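Local structure of sulfur oxidation protein soxB (Thermus thermophilus, 2WDD) at residues Pro43-Met47 with Gly407-Leu411; Pro81-Leu85 with Val331-Leu335; Leu371-Asp375 with Pro402-Trp406. The protein hydrolyses the sulfur-sulfur bond of cysteine S-thiosulfonate in the Sox sulfur oxidation pathway and binds two manganese ions, probably at its active site. One frame throughout, in Å; residues are numbered along the deposited sequence. Where two conformers were deposited one is given.

Interaction 1. Residues Pro43-Met47 with Gly407-Leu411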
loop_
_atom_site.group_PDB
_atom_site.type_symbol
_atom_site.label_atom_id
_atom_site.label_comp_id
_atom_site.label_asym_id
_atom_site.label_seq_id
_atom_site.Cartn_x
_atom_site.Cartn_y
_atom_site.Cartn_z
ATOM N N PRO A 43 -14.443 -7.454 4.639
ATOM C CA PRO A 43 -14.467 -6.212 5.410
ATOM C C PRO A 43 -13.471 -6.361 6.557
ATOM O O PRO A 43 -13.351 -7.433 7.161
ATOM C CB PRO A 43 -15.885 -6.188 5.980
ATOM C CG PRO A 43 -16.703 -6.941 4.969
ATOM C CD PRO A 43 -15.793 -8.037 4.475
ATOM N N HIS A 44 -12.711 -5.308 6.821
ATOM C CA HIS A 44 -11.717 -5.344 7.880
ATOM C C HIS A 44 -11.468 -3.915 8.345
ATOM O O HIS A 44 -12.181 -2.998 7.933
ATOM C CB HIS A 44 -10.420 -6.028 7.391
ATOM C CG HIS A 44 -9.692 -5.280 6.319
ATOM N ND1 HIS A 44 -8.386 -4.859 6.465
ATOM C CD2 HIS A 44 -10.074 -4.891 5.080
ATOM C CE1 HIS A 44 -8.003 -4.225 5.370
ATOM N NE2 HIS A 44 -9.018 -4.203 4.524
ATOM N N TYR A 45 -10.461 -3.703 9.178
ATOM C CA TYR A 45 -10.175 -2.349 9.635
ATOM C C TYR A 45 -8.804 -1.961 9.144
ATOM O O TYR A 45 -7.924 -2.803 9.045
ATOM C CB TYR A 45 -10.261 -2.270 11.150
ATOM C CG TYR A 45 -11.615 -2.692 11.661
ATOM C CD1 TYR A 45 -12.670 -1.784 11.731
ATOM C CD2 TYR A 45 -11.861 -4.018 12.000
ATOM C CE1 TYR A 45 -13.930 -2.184 12.170
ATOM C CE2 TYR A 45 -13.117 -4.426 12.443
ATOM C CZ TYR A 45 -14.133 -3.498 12.550
ATOM O OH TYR A 45 -15.379 -3.905 12.985
ATOM N N PHE A 46 -8.629 -0.683 8.809
ATOM C CA PHE A 46 -7.344 -0.210 8.295
ATOM C C PHE A 46 -7.132 1.244 8.706
ATOM O O PHE A 46 -7.687 2.163 8.091
ATOM C CB PHE A 46 -7.308 -0.341 6.766
ATOM C CG PHE A 46 -5.939 -0.130 6.162
ATOM C CD1 PHE A 46 -5.089 -1.206 5.923
ATOM C CD2 PHE A 46 -5.511 1.141 5.809
ATOM C CE1 PHE A 46 -3.841 -1.012 5.357
ATOM C CE2 PHE A 46 -4.256 1.346 5.256
ATOM C CZ PHE A 46 -3.419 0.265 5.029
ATOM N N MET A 47 -6.334 1.438 9.754
ATOM C CA MET A 47 -6.048 2.769 10.266
ATOM C C MET A 47 -4.894 3.420 9.519
ATOM O O MET A 47 -3.880 2.776 9.239
ATOM C CB MET A 47 -5.687 2.676 11.749
ATOM C CG MET A 47 -5.526 4.030 12.421
ATOM S SD MET A 47 -5.005 3.860 14.139
ATOM C CE MET A 47 -3.237 3.793 13.878
ATOM N N GLY A 407 -1.443 -4.334 5.052
ATOM C CA GLY A 407 -1.716 -4.940 6.340
ATOM C C GLY A 407 -3.173 -4.733 6.717
ATOM O O GLY A 407 -4.040 -4.560 5.859
ATOM N N THR A 408 -3.445 -4.761 8.017
ATOM C CA THR A 408 -4.806 -4.630 8.512
ATOM C C THR A 408 -4.699 -4.099 9.933
ATOM O O THR A 408 -3.590 -3.914 10.444
ATOM C CB THR A 408 -5.530 -5.990 8.395
ATOM O OG1 THR A 408 -6.939 -5.831 8.594
ATOM C CG2 THR A 408 -4.983 -6.977 9.409
ATOM N N THR A 409 -5.831 -3.837 10.566
ATOM C CA THR A 409 -5.821 -3.297 11.917
ATOM C C THR A 409 -6.732 -4.146 12.803
ATOM O O THR A 409 -7.879 -4.377 12.451
ATOM C CB THR A 409 -6.297 -1.821 11.907
ATOM O OG1 THR A 409 -5.489 -1.047 11.006
ATOM C CG2 THR A 409 -6.216 -1.220 13.295
ATOM N N ILE A 410 -6.219 -4.596 13.945
ATOM C CA ILE A 410 -7.004 -5.414 14.886
ATOM C C ILE A 410 -7.498 -4.531 16.022
ATOM O O ILE A 410 -6.717 -3.846 16.674
ATOM C CB ILE A 410 -6.148 -6.561 15.455
ATOM C CG1 ILE A 410 -5.442 -7.306 14.326
ATOM C CG2 ILE A 410 -7.005 -7.514 16.287
ATOM C CD1 ILE A 410 -6.396 -7.888 13.345
ATOM N N LEU A 411 -8.801 -4.555 16.270
ATOM C CA LEU A 411 -9.378 -3.716 17.316
ATOM C C LEU A 411 -9.220 -4.358 18.683
ATOM O O LEU A 411 -9.066 -5.576 18.798
ATOM C CB LEU A 411 -10.867 -3.498 17.052
ATOM C CG LEU A 411 -11.264 -2.807 15.744
ATOM C CD1 LEU A 411 -12.796 -2.605 15.723
ATOM C CD2 LEU A 411 -10.537 -1.472 15.645
HETATM O O HOH W 1 -8.948 -5.860 10.478
#
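The backbones of His44-Met47 and Gly407-Leu411 meet as two irregular loops running almost at right angles (93°), with the CA atoms of Phe46 and Thr409 5.0 Å apart. Thr409 N donates to Tyr45 O at 2.8 Å. The Thr409 hydroxyl returns the grip: OG1 stands anti to the carbonyl carbon (chi1 -56°) and accepts a nearly straight bond from Met47 N at 2.9 Å (168°). One threonine thus grips the partner loop at two points, through its backbone N-H and its hydroxyl. Thr408 OG1 is hydrogen-bonded to His44 ND1 at 2.8 Å, at the ring edge and in its plane; NE2 of the same ring bonds to Ala308 O, which fixes its rotation. The contact joins the metallophosphoesterase-like N-terminal domain, through the loop after strand 29-34, to the C-terminal domain of the 5'-nucleotidase family. One water fills the angle between the loops, bonded to Tyr45 N, Thr408 OG1 and Thr409 O. Beyond it the Tyr45 ring crosses Leu411 at about a right angle and receives the CD1 methyl over one face, 3.7 Å from the ring centroid, in a CH-pi contact. A serine in place of Tyr45 would probably strip Leu411 of this aromatic cover and open a gap beside the water. Phe46 CB points away, yet in the conformer given its ring edge comes back to Gly407, with CD1 3.5 Å from the carbonyl O, in the ring plane. Gly407 itself takes backbone angles at which any side chain would collide with the carbonyl oxygen of Trp406.

Interaction 2. Residues Pro81-Leu85 with Val331-Leu335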
loop_
_atom_site.group_PDB
_atom_site.type_symbol
_atom_site.label_atom_id
_atom_site.label_comp_id
_atom_site.label_asym_id
_atom_site.label_seq_id
_atom_site.Cartn_x
_atom_site.Cartn_y
_atom_site.Cartn_z
ATOM N N PRO A 81 -17.572 10.009 8.506
ATOM C CA PRO A 81 -17.070 8.790 7.867
ATOM C C PRO A 81 -15.768 9.073 7.120
ATOM O O PRO A 81 -14.855 8.249 7.132
ATOM C CB PRO A 81 -18.186 8.419 6.888
ATOM C CG PRO A 81 -19.427 8.972 7.519
ATOM C CD PRO A 81 -19.020 10.212 8.280
ATOM N N LEU A 82 -15.651 10.242 6.493
ATOM C CA LEU A 82 -14.399 10.545 5.798
ATOM C C LEU A 82 -13.255 10.689 6.802
ATOM O O LEU A 82 -12.140 10.240 6.534
ATOM C CB LEU A 82 -14.515 11.799 4.928
ATOM C CG LEU A 82 -13.276 12.110 4.078
ATOM C CD1 LEU A 82 -12.818 10.879 3.310
ATOM C CD2 LEU A 82 -13.573 13.268 3.114
ATOM N N ALA A 83 -13.521 11.306 7.955
ATOM C CA ALA A 83 -12.485 11.459 8.974
ATOM C C ALA A 83 -12.005 10.081 9.441
ATOM O O ALA A 83 -10.814 9.864 9.661
ATOM C CB ALA A 83 -13.006 12.274 10.161
ATOM N N TYR A 84 -12.944 9.153 9.573
ATOM C CA TYR A 84 -12.637 7.773 9.975
ATOM C C TYR A 84 -11.647 7.129 8.990
ATOM O O TYR A 84 -10.699 6.460 9.402
ATOM C CB TYR A 84 -13.944 6.971 10.025
ATOM C CG TYR A 84 -13.811 5.463 10.115
ATOM C CD1 TYR A 84 -12.909 4.860 10.991
ATOM C CD2 TYR A 84 -14.648 4.639 9.375
ATOM C CE1 TYR A 84 -12.830 3.465 11.104
ATOM C CE2 TYR A 84 -14.554 3.264 9.451
ATOM C CZ TYR A 84 -13.662 2.672 10.327
ATOM O OH TYR A 84 -13.597 1.284 10.418
ATOM N N LEU A 85 -11.856 7.339 7.697
ATOM C CA LEU A 85 -10.949 6.776 6.696
ATOM C C LEU A 85 -9.599 7.499 6.675
ATOM O O LEU A 85 -8.539 6.901 6.484
ATOM C CB LEU A 85 -11.562 6.921 5.298
ATOM C CG LEU A 85 -12.402 5.742 4.786
ATOM C CD1 LEU A 85 -13.577 5.446 5.697
ATOM C CD2 LEU A 85 -12.868 6.021 3.356
ATOM N N VAL A 331 -14.016 10.977 -2.402
ATOM C CA VAL A 331 -13.538 9.750 -1.785
ATOM C C VAL A 331 -14.779 9.089 -1.207
ATOM O O VAL A 331 -15.392 9.619 -0.273
ATOM C CB VAL A 331 -12.522 10.066 -0.661
ATOM C CG1 VAL A 331 -12.225 8.791 0.163
ATOM C CG2 VAL A 331 -11.235 10.657 -1.255
ATOM N N LEU A 332 -15.183 7.960 -1.782
ATOM C CA LEU A 332 -16.372 7.247 -1.306
ATOM C C LEU A 332 -15.989 6.122 -0.346
ATOM O O LEU A 332 -15.369 5.137 -0.741
ATOM C CB LEU A 332 -17.167 6.682 -2.479
ATOM C CG LEU A 332 -17.504 7.685 -3.578
ATOM C CD1 LEU A 332 -18.207 6.979 -4.731
ATOM C CD2 LEU A 332 -18.371 8.819 -3.019
ATOM N N PRO A 333 -16.349 6.258 0.937
ATOM C CA PRO A 333 -15.982 5.192 1.875
ATOM C C PRO A 333 -16.659 3.854 1.560
ATOM O O PRO A 333 -17.866 3.793 1.309
ATOM C CB PRO A 333 -16.453 5.735 3.239
ATOM C CG PRO A 333 -16.653 7.228 3.021
ATOM C CD PRO A 333 -17.095 7.346 1.591
ATOM N N VAL A 334 -15.873 2.781 1.541
ATOM C CA VAL A 334 -16.424 1.439 1.340
ATOM C C VAL A 334 -16.779 0.888 2.722
ATOM O O VAL A 334 -15.928 0.329 3.427
ATOM C CB VAL A 334 -15.430 0.516 0.605
ATOM C CG1 VAL A 334 -16.043 -0.868 0.408
ATOM C CG2 VAL A 334 -15.054 1.104 -0.735
ATOM N N LEU A 335 -18.021 1.115 3.151
ATOM C CA LEU A 335 -18.456 0.673 4.469
ATOM C C LEU A 335 -19.463 -0.451 4.311
ATOM O O LEU A 335 -20.597 -0.223 3.903
ATOM C CB LEU A 335 -19.068 1.834 5.251
ATOM C CG LEU A 335 -18.111 2.978 5.622
ATOM C CD1 LEU A 335 -18.899 4.207 6.027
ATOM C CD2 LEU A 335 -17.179 2.553 6.752
#
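Leu85 and Pro333 meet at the centre of a purely apolar contact, where helix 81-85 crosses strand 331-333 at 92° with the axes 8.8 Å apart. Aliphatic packing dominates. Both Leu85 methyls bear on the proline: CD2 lies 3.5 Å from Pro333 CA and CD1 3.8 Å from Pro333 CB, a fit reached with chi1 at -92°, off the staggered positions. One turn back, Leu82 CG is anti to its own nitrogen (chi1 -175°), which carries CD1 to within 3.8 Å of Val331 CG1. Pro81 adds a looser touch, its CB 4.3 Å from Pro333 CG.

The one aromatic contribution comes from Tyr84, whose ring edge receives Leu335 CD2 in plane, 3.8 Å from CE2; its hydroxyl turns elsewhere, to Gly99 O. Strand 323-333 is one of the two edge strands of the mixed sheet that includes strand 29-34, and the helix packs across its end. A bound tertiary-butyl alcohol touches Pro81 and Leu335. With no hydrogen bond between the segments, helix and strand depend on the shape fit of methyls, proline ring and tyrosine edge.

Interaction 3. Residues Leu371-Asp375 with Pro402-Trp406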
loop_
_atom_site.group_PDB
_atom_site.type_symbol
_atom_site.label_atom_id
_atom_site.label_comp_id
_atom_site.label_asym_id
_atom_site.label_seq_id
_atom_site.Cartn_x
_atom_site.Cartn_y
_atom_site.Cartn_z
ATOM N N LEU A 371 -3.962 -3.191 17.344
ATOM C CA LEU A 371 -2.759 -3.607 16.621
ATOM C C LEU A 371 -2.821 -2.920 15.250
ATOM O O LEU A 371 -3.719 -3.188 14.447
ATOM C CB LEU A 371 -2.720 -5.132 16.438
ATOM C CG LEU A 371 -2.542 -5.924 17.736
ATOM C CD1 LEU A 371 -2.658 -7.429 17.468
ATOM C CD2 LEU A 371 -1.163 -5.587 18.357
ATOM N N TYR A 372 -1.903 -1.986 15.020
ATOM C CA TYR A 372 -1.855 -1.267 13.746
ATOM C C TYR A 372 -0.470 -1.472 13.143
ATOM O O TYR A 372 0.489 -1.784 13.855
ATOM C CB TYR A 372 -2.158 0.232 13.922
ATOM C CG TYR A 372 -1.195 0.964 14.836
ATOM C CD1 TYR A 372 -0.090 1.634 14.319
ATOM C CD2 TYR A 372 -1.385 0.982 16.216
ATOM C CE1 TYR A 372 0.771 2.346 15.145
ATOM C CE2 TYR A 372 -0.521 1.664 17.047
ATOM C CZ TYR A 372 0.578 2.321 16.514
ATOM O OH TYR A 372 1.439 3.015 17.333
ATOM N N LYS A 373 -0.384 -1.294 11.831
ATOM C CA LYS A 373 0.845 -1.534 11.093
ATOM C C LYS A 373 1.540 -0.306 10.521
ATOM O O LYS A 373 2.764 -0.208 10.549
ATOM C CB LYS A 373 0.542 -2.483 9.921
ATOM C CG LYS A 373 1.676 -2.599 8.899
ATOM C CD LYS A 373 2.761 -3.538 9.421
ATOM C CE LYS A 373 3.993 -3.575 8.510
ATOM N NZ LYS A 373 4.841 -4.764 8.842
ATOM N N ARG A 374 0.772 0.618 9.955
ATOM C CA ARG A 374 1.365 1.766 9.280
ATOM C C ARG A 374 1.909 2.867 10.175
ATOM O O ARG A 374 1.245 3.292 11.119
ATOM C CB ARG A 374 0.398 2.344 8.248
ATOM C CG ARG A 374 0.080 1.397 7.098
ATOM C CD ARG A 374 0.177 2.114 5.760
ATOM N NE ARG A 374 1.379 2.937 5.674
ATOM C CZ ARG A 374 1.419 4.148 5.127
ATOM N NH1 ARG A 374 2.559 4.820 5.092
ATOM N NH2 ARG A 374 0.328 4.677 4.591
ATOM N N ASP A 375 3.119 3.323 9.849
ATOM C CA ASP A 375 3.789 4.405 10.564
ATOM C C ASP A 375 5.184 4.554 9.970
ATOM O O ASP A 375 5.759 3.582 9.491
ATOM C CB ASP A 375 3.927 4.098 12.062
ATOM C CG ASP A 375 4.467 5.289 12.849
ATOM O OD1 ASP A 375 3.713 6.276 12.952
ATOM O OD2 ASP A 375 5.648 5.287 13.286
ATOM N N PRO A 402 9.700 -5.738 8.238
ATOM C CA PRO A 402 9.574 -4.938 7.015
ATOM C C PRO A 402 8.468 -3.899 7.139
ATOM O O PRO A 402 7.318 -4.217 7.481
ATOM C CB PRO A 402 9.214 -5.985 5.956
ATOM C CG PRO A 402 8.447 -7.040 6.728
ATOM C CD PRO A 402 9.090 -7.075 8.106
ATOM N N ALA A 403 8.812 -2.662 6.802
ATOM C CA ALA A 403 7.878 -1.558 6.900
ATOM C C ALA A 403 7.008 -1.402 5.662
ATOM O O ALA A 403 6.929 -0.315 5.089
ATOM C CB ALA A 403 8.625 -0.267 7.196
ATOM N N VAL A 404 6.341 -2.480 5.268
ATOM C CA VAL A 404 5.428 -2.424 4.132
ATOM C C VAL A 404 4.204 -1.603 4.526
ATOM O O VAL A 404 3.882 -1.463 5.713
ATOM C CB VAL A 404 5.023 -3.821 3.636
ATOM C CG1 VAL A 404 6.218 -4.557 3.044
ATOM C CG2 VAL A 404 4.323 -4.640 4.740
ATOM N N ARG A 405 3.523 -1.060 3.521
ATOM C CA ARG A 405 2.333 -0.266 3.818
ATOM C C ARG A 405 1.035 -1.053 3.739
ATOM O O ARG A 405 -0.031 -0.520 4.029
ATOM C CB ARG A 405 2.279 1.035 3.006
ATOM C CG ARG A 405 3.245 2.091 3.550
ATOM C CD ARG A 405 3.199 3.420 2.806
ATOM N NE ARG A 405 4.183 4.334 3.378
ATOM C CZ ARG A 405 4.260 5.627 3.093
ATOM N NH1 ARG A 405 5.190 6.371 3.678
ATOM N NH2 ARG A 405 3.426 6.166 2.213
ATOM N N TRP A 406 1.122 -2.340 3.391
ATOM C CA TRP A 406 -0.066 -3.189 3.393
ATOM C C TRP A 406 -0.227 -3.890 4.757
ATOM O O TRP A 406 0.720 -3.990 5.541
ATOM C CB TRP A 406 -0.043 -4.224 2.269
ATOM C CG TRP A 406 1.262 -4.938 2.040
ATOM C CD1 TRP A 406 2.250 -4.570 1.162
ATOM C CD2 TRP A 406 1.617 -6.252 2.506
ATOM N NE1 TRP A 406 3.220 -5.543 1.099
ATOM C CE2 TRP A 406 2.855 -6.590 1.910
ATOM C CE3 TRP A 406 1.015 -7.167 3.376
ATOM C CZ2 TRP A 406 3.506 -7.800 2.174
ATOM C CZ3 TRP A 406 1.663 -8.359 3.644
ATOM C CH2 TRP A 406 2.896 -8.667 3.038
#
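Arg374 and Arg405 lie guanidinium on guanidinium, centres 3.8 Å apart and planes 28° from parallel. The stack is doubtful in detail: each arginine was deposited in two conformers, and the 2.4 Å between Arg374 NH1 and Arg405 NE is so short that these two copies are probably not present together. In the conformers given, Arg374 NH1 and Arg405 NE both form salt bridges to Asp465 OD2, and Arg405 NH2 bonds to Thr287 O; the shared carboxylate probably lets the two cations lie together.

The second link is firmer. Lys373 NZ donates to Pro402 O at 2.9 Å, almost in line with the carbonyl, and the same ammonium forms a salt bridge to Asp382 OD1. The chain reaches there by a bend at chi2 (79°), which brings CE to 3.5 Å from Val404 O and 3.9 Å from Val404 CG2. Pro402 O lies at an inverse gamma turn centred on Ala403, with a weak bond from Val404 N. Both loops belong to the 5'-nucleotidase C-terminal domain, one before helix 380-392 and the other after strand 398-401. Past the turn, Val404 CG2 sits over the centre of the Trp406 indole, 3.7 Å above its plane, and the Trp406 side chain lies about 3 Å from a bound sulfate.

How the interactions relate
Interactions 2 and 3 both lie within the chain span closed by interaction 1, which touches each of them; their own centres lie about 20 Å apart, with nearest atoms about 9 Å apart. Tyr45 CD1 rests 3.5 Å from Tyr84 OH, and Lys310 bonds to the carbonyls of Phe46 and Leu85, linking interactions 1 and 2. Interaction 3 continues the same loop as interaction 1: Ile410 O lies 2.9 Å from Leu371 N, a probable hydrogen bond, and Met47 CE packs on Tyr372 CG at 3.6 Å. Toward the metals, the Phe46 side chain comes within about 4 Å of that of the manganese ligand His288, and that of Trp406 within about 5 Å of a manganese ion.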